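Local coordinates for glucosamine kinase (Streptacidiphilus jiangxiensis, PDB 6HWJ), which catalyses the ATP-dependent phosphorylation of D-glucosamine to D-glucosamine 6-phosphate, using magnesium, and acts more weakly on glucose, at residues Glu81-Ala86 against Leu180-Val185; Ala280-Glu285 against Leu397-Arg402. All blocks are in the same frame, centred on the assembly; numbering follows the deposited sequence.

Interaction 1 of 2, residues Glu81-Ala86 against Leu180-Val185; sequences EHLVAA and LLASVV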
loop_
_atom_site.group_PDB
_atom_site.type_symbol
_atom_site.label_atom_id
_atom_site.label_comp_id
_atom_site.label_asym_id
_atom_site.label_seq_id
_atom_site.Cartn_x
_atom_site.Cartn_y
_atom_site.Cartn_z
ATOM N N GLU A 81 -9.440 21.638 -5.958
ATOM C CA GLU A 81 -9.064 22.447 -7.106
ATOM C C GLU A 81 -7.983 23.445 -6.755
ATOM O O GLU A 81 -7.023 23.621 -7.518
ATOM C CB GLU A 81 -10.333 23.156 -7.617
ATOM C CG GLU A 81 -10.203 23.981 -8.808
ATOM C CD GLU A 81 -11.570 24.543 -9.218
ATOM O OE1 GLU A 81 -11.681 25.778 -9.351
ATOM O OE2 GLU A 81 -12.518 23.731 -9.359
ATOM N N HIS A 82 -8.122 24.128 -5.609
ATOM C CA HIS A 82 -7.132 25.131 -5.232
ATOM C C HIS A 82 -5.811 24.496 -4.802
ATOM O O HIS A 82 -4.744 25.097 -4.980
ATOM C CB HIS A 82 -7.682 26.021 -4.122
ATOM C CG HIS A 82 -8.619 27.077 -4.625
ATOM N ND1 HIS A 82 -9.854 26.775 -5.168
ATOM C CD2 HIS A 82 -8.478 28.421 -4.739
ATOM C CE1 HIS A 82 -10.443 27.890 -5.570
ATOM N NE2 HIS A 82 -9.625 28.901 -5.328
ATOM N N LEU A 83 -5.851 23.296 -4.237
ATOM C CA LEU A 83 -4.596 22.599 -3.962
ATOM C C LEU A 83 -3.871 22.274 -5.267
ATOM O O LEU A 83 -2.658 22.479 -5.382
ATOM C CB LEU A 83 -4.860 21.330 -3.162
ATOM C CG LEU A 83 -3.597 20.478 -2.905
ATOM C CD1 LEU A 83 -2.673 21.178 -1.935
ATOM C CD2 LEU A 83 -3.966 19.107 -2.381
ATOM N N VAL A 84 -4.601 21.784 -6.259
ATOM C CA VAL A 84 -3.989 21.481 -7.548
ATOM C C VAL A 84 -3.415 22.748 -8.176
ATOM O O VAL A 84 -2.310 22.736 -8.719
ATOM C CB VAL A 84 -5.008 20.805 -8.468
ATOM C CG1 VAL A 84 -4.427 20.618 -9.858
ATOM C CG2 VAL A 84 -5.419 19.456 -7.862
ATOM N N ALA A 85 -4.128 23.870 -8.062
ATOM C CA ALA A 85 -3.625 25.117 -8.632
ATOM C C ALA A 85 -2.341 25.555 -7.942
ATOM O O ALA A 85 -1.409 26.026 -8.601
ATOM C CB ALA A 85 -4.702 26.213 -8.538
ATOM N N ALA A 86 -2.262 25.387 -6.615
ATOM C CA ALA A 86 -1.041 25.740 -5.908
ATOM C C ALA A 86 0.137 24.879 -6.351
ATOM O O ALA A 86 1.289 25.312 -6.254
ATOM C CB ALA A 86 -1.229 25.602 -4.396
ATOM N N LEU A 180 2.567 13.131 5.456
ATOM C CA LEU A 180 1.702 13.289 4.298
ATOM C C LEU A 180 0.384 13.926 4.697
ATOM O O LEU A 180 -0.303 13.445 5.605
ATOM C CB LEU A 180 1.437 11.937 3.650
ATOM C CG LEU A 180 0.365 11.874 2.556
ATOM C CD1 LEU A 180 0.765 12.677 1.326
ATOM C CD2 LEU A 180 0.092 10.437 2.152
ATOM N N LEU A 181 0.021 14.997 3.991
ATOM C CA LEU A 181 -1.261 15.658 4.178
ATOM C C LEU A 181 -2.176 15.481 2.978
ATOM O O LEU A 181 -3.393 15.364 3.169
ATOM C CB LEU A 181 -1.057 17.148 4.429
ATOM C CG LEU A 181 -0.114 17.542 5.567
ATOM C CD1 LEU A 181 -0.063 19.076 5.696
ATOM C CD2 LEU A 181 -0.526 16.903 6.871
ATOM N N ALA A 182 -1.607 15.439 1.769
ATOM C CA ALA A 182 -2.385 15.279 0.542
ATOM C C ALA A 182 -1.473 14.825 -0.586
ATOM O O ALA A 182 -0.327 15.261 -0.684
ATOM C CB ALA A 182 -3.089 16.572 0.125
ATOM N N SER A 183 -2.002 13.966 -1.449
ATOM C CA SER A 183 -1.339 13.559 -2.673
ATOM C C SER A 183 -2.262 13.853 -3.848
ATOM O O SER A 183 -3.493 13.820 -3.719
ATOM C CB SER A 183 -0.980 12.072 -2.646
ATOM O OG SER A 183 -2.140 11.287 -2.450
ATOM N N VAL A 184 -1.650 14.162 -4.990
ATOM C CA VAL A 184 -2.351 14.385 -6.248
ATOM C C VAL A 184 -1.665 13.527 -7.300
ATOM O O VAL A 184 -0.465 13.676 -7.542
ATOM C CB VAL A 184 -2.340 15.858 -6.654
ATOM C CG1 VAL A 184 -3.256 16.107 -7.833
ATOM C CG2 VAL A 184 -2.751 16.737 -5.471
ATOM N N VAL A 185 -2.417 12.603 -7.897
ATOM C CA VAL A 185 -1.897 11.707 -8.915
ATOM C C VAL A 185 -2.913 11.626 -10.052
ATOM O O VAL A 185 -4.080 11.995 -9.909
ATOM C CB VAL A 185 -1.594 10.288 -8.371
ATOM C CG1 VAL A 185 -0.666 10.347 -7.171
ATOM C CG2 VAL A 185 -2.918 9.604 -8.011
#
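L83 and V84 of helix 79-88 rest on A182 and V184 of strand 179-186, a helix-on-sheet layer over the six-stranded antiparallel sheet of the lobe inferred to bind ATP. The helix runs steeply across the strand: the short axes are inclined at 75° and approach to 10.0 Å, and no hydrogen bond joins the two segments. Every atom that meets is a methyl, and all four residues are buried.

L83 CD2 makes two of the three contacts. Its CG is anti to the backbone N (chi1 176°), which carries the CD2 branch down to the strand, where it comes 3.7 Å from A182 CB. The same L83 CD2 also touches V184 CG2, at 4.1 Å, leucine and valine lying alongside and running opposite ways. L83 CD2 thus ends against the A182 methyl, with V184 at its flank. The other V184 branch serves V84: V184 CG1 meets V84 CG2 at 4.0 Å, so V184 lends one methyl to each helix residue. V132 and W167, on the strands next to 179-186, extend this apolar floor under the helix. S183, between A182 and V184, turns to the other face, beside K133.

At L181 and A182, both facing L170, the strand carries a classic beta bulge. On the helix, H82 stacks on H45 and bonds to E43, linking it to the neighbouring five-stranded sheet. The arrangement is that of a helix packed on the beta-sheet of a kinase N-terminal lobe, the sheet that also carries the inferred ATP-binding residues K133 and A186.

Interaction 2 of 2, residues Ala280-Glu285 against Leu397-Arg402; sequences ADVYAE and LLTPLR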
loop_
_atom_site.group_PDB
_atom_site.type_symbol
_atom_site.label_atom_id
_atom_site.label_comp_id
_atom_site.label_asym_id
_atom_site.label_seq_id
_atom_site.Cartn_x
_atom_site.Cartn_y
_atom_site.Cartn_z
ATOM N N ALA A 280 8.745 -23.855 11.224
ATOM C CA ALA A 280 9.568 -23.318 12.302
ATOM C C ALA A 280 11.050 -23.583 12.057
ATOM O O ALA A 280 11.897 -22.722 12.340
ATOM C CB ALA A 280 9.133 -23.926 13.638
ATOM N N ASP A 281 11.388 -24.765 11.540
ATOM C CA ASP A 281 12.781 -25.046 11.204
ATOM C C ASP A 281 13.332 -23.994 10.244
ATOM O O ASP A 281 14.463 -23.523 10.408
ATOM C CB ASP A 281 12.914 -26.435 10.586
ATOM C CG ASP A 281 13.028 -27.535 11.625
ATOM O OD1 ASP A 281 13.139 -27.221 12.834
ATOM O OD2 ASP A 281 13.008 -28.721 11.222
ATOM N N VAL A 282 12.540 -23.610 9.240
ATOM C CA VAL A 282 13.007 -22.629 8.269
ATOM C C VAL A 282 13.122 -21.253 8.907
ATOM O O VAL A 282 14.062 -20.500 8.619
ATOM C CB VAL A 282 12.075 -22.600 7.047
ATOM C CG1 VAL A 282 12.338 -21.369 6.216
ATOM C CG2 VAL A 282 12.267 -23.850 6.211
ATOM N N TYR A 283 12.170 -20.894 9.776
ATOM C CA TYR A 283 12.271 -19.603 10.453
ATOM C C TYR A 283 13.554 -19.512 11.272
ATOM O O TYR A 283 14.096 -18.415 11.458
ATOM C CB TYR A 283 11.061 -19.368 11.357
ATOM C CG TYR A 283 9.751 -19.204 10.636
ATOM C CD1 TYR A 283 9.708 -18.926 9.285
ATOM C CD2 TYR A 283 8.542 -19.318 11.326
ATOM C CE1 TYR A 283 8.494 -18.769 8.616
ATOM C CE2 TYR A 283 7.326 -19.157 10.672
ATOM C CZ TYR A 283 7.314 -18.889 9.313
ATOM O OH TYR A 283 6.106 -18.714 8.655
ATOM N N ALA A 284 14.061 -20.655 11.742
ATOM C CA ALA A 284 15.229 -20.656 12.618
ATOM C C ALA A 284 16.473 -20.134 11.907
ATOM O O ALA A 284 17.350 -19.546 12.542
ATOM C CB ALA A 284 15.478 -22.067 13.149
ATOM N N GLU A 285 16.563 -20.326 10.599
ATOM C CA GLU A 285 17.742 -19.905 9.860
ATOM C C GLU A 285 17.800 -18.400 9.642
ATOM O O GLU A 285 18.789 -17.909 9.095
ATOM C CB GLU A 285 17.793 -20.636 8.514
ATOM C CG GLU A 285 17.920 -22.151 8.650
ATOM C CD GLU A 285 19.185 -22.574 9.381
ATOM O OE1 GLU A 285 20.247 -21.956 9.149
ATOM O OE2 GLU A 285 19.115 -23.520 10.193
ATOM N N LEU A 397 16.096 -15.075 1.743
ATOM C CA LEU A 397 14.865 -14.763 2.455
ATOM C C LEU A 397 13.627 -15.316 1.780
ATOM O O LEU A 397 12.548 -15.253 2.370
ATOM C CB LEU A 397 14.721 -13.254 2.599
ATOM C CG LEU A 397 15.686 -12.568 3.557
ATOM C CD1 LEU A 397 15.726 -11.079 3.308
ATOM C CD2 LEU A 397 15.262 -12.858 4.983
ATOM N N LEU A 398 13.745 -15.846 0.553
ATOM C CA LEU A 398 12.549 -16.232 -0.186
ATOM C C LEU A 398 11.721 -17.254 0.587
ATOM O O LEU A 398 10.525 -17.063 0.800
ATOM C CB LEU A 398 12.932 -16.791 -1.557
ATOM C CG LEU A 398 13.274 -15.769 -2.637
ATOM C CD1 LEU A 398 13.528 -16.462 -3.970
ATOM C CD2 LEU A 398 12.148 -14.754 -2.754
ATOM N N THR A 399 12.336 -18.360 1.010
ATOM C CA THR A 399 11.531 -19.410 1.639
ATOM C C THR A 399 10.945 -18.965 2.976
ATOM O O THR A 399 9.728 -19.089 3.162
ATOM C CB THR A 399 12.349 -20.683 1.774
ATOM O OG1 THR A 399 12.825 -21.065 0.476
ATOM C CG2 THR A 399 11.484 -21.822 2.350
ATOM N N PRO A 400 11.723 -18.465 3.944
ATOM C CA PRO A 400 11.090 -18.062 5.214
ATOM C C PRO A 400 10.005 -17.010 5.050
ATOM O O PRO A 400 8.956 -17.123 5.691
ATOM C CB PRO A 400 12.269 -17.561 6.060
ATOM C CG PRO A 400 13.409 -17.355 5.118
ATOM C CD PRO A 400 13.187 -18.336 3.978
ATOM N N LEU A 401 10.222 -15.972 4.226
ATOM C CA LEU A 401 9.207 -14.935 4.080
ATOM C C LEU A 401 7.986 -15.445 3.318
ATOM O O LEU A 401 6.851 -15.035 3.604
ATOM C CB LEU A 401 9.790 -13.716 3.384
ATOM C CG LEU A 401 10.844 -12.893 4.118
ATOM C CD1 LEU A 401 11.137 -11.597 3.348
ATOM C CD2 LEU A 401 10.411 -12.579 5.551
ATOM N N ARG A 402 8.183 -16.336 2.347
ATOM C CA ARG A 402 7.033 -16.889 1.638
ATOM C C ARG A 402 6.170 -17.723 2.575
ATOM O O ARG A 402 4.942 -17.578 2.600
ATOM C CB ARG A 402 7.493 -17.710 0.433
ATOM C CG ARG A 402 6.368 -18.426 -0.285
ATOM C CD ARG A 402 5.327 -17.443 -0.871
ATOM N NE ARG A 402 4.215 -18.170 -1.475
ATOM C CZ ARG A 402 4.227 -18.658 -2.717
ATOM N NH1 ARG A 402 3.184 -19.334 -3.168
ATOM N NH2 ARG A 402 5.271 -18.453 -3.505
#
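V282 and Y283, near the C-terminal end of helix 266-284, meet P400 in the first turn of helix 398-416, a helix-helix contact within the helical lobe of the kinase. The segment axes cross at 128° between their N-to-C directions, closer to antiparallel than parallel, and come within 9.1 Å. Backbones are nearest where Y283 CA and P400 CA stand 5.6 Å apart.

The tight half is V282 on the proline. A chi1 of 166° turns CG1 away from the amide N and sets this methyl over the face of the pyrrolidine ring: V282 CG1 is 3.7 Å from P400 CA, and V282 CG1 lies 3.8 Å from P400 CB, with the ring N and CD about as near. Having no N-H, the proline suits a first helical turn, where a backbone donor is not needed. L286, just beyond the end of the first helix, also touches it.

Towards solvent the packing thins. The exposed T399 adds a single methyl, its CG2 reaching V282 CG1 at 4.0 Å, and this is its one contact with 280-285.

Inward, the ring of Y283 is buried among M253, R254 and L257 of helix 243-263 and Y403, A404 and V407 further along helix 398-416. It meets P400 by its edge: the backbone O of P400 lies near the ring plane, 3.4 Å from Y283 CE1.

Interaction 1 and interaction 2 sit on opposite sides of the chain's centre, their centres 42 Å apart and their nearest atoms about 25 Å apart, so neither touches the other. Each lies near residues of a different substrate site. In interaction 1 the side chain of A182 is about 6 Å from that of K133, an inferred ATP-binding residue. In interaction 2 the side chain of Y283 is about 11 Å from that of E409, which binds D-glucosamine and lies further along helix 398-416. The first contact is thus methyl packing on a sheet in the lobe inferred to bind ATP, the second helix packing in the sugar-binding lobe.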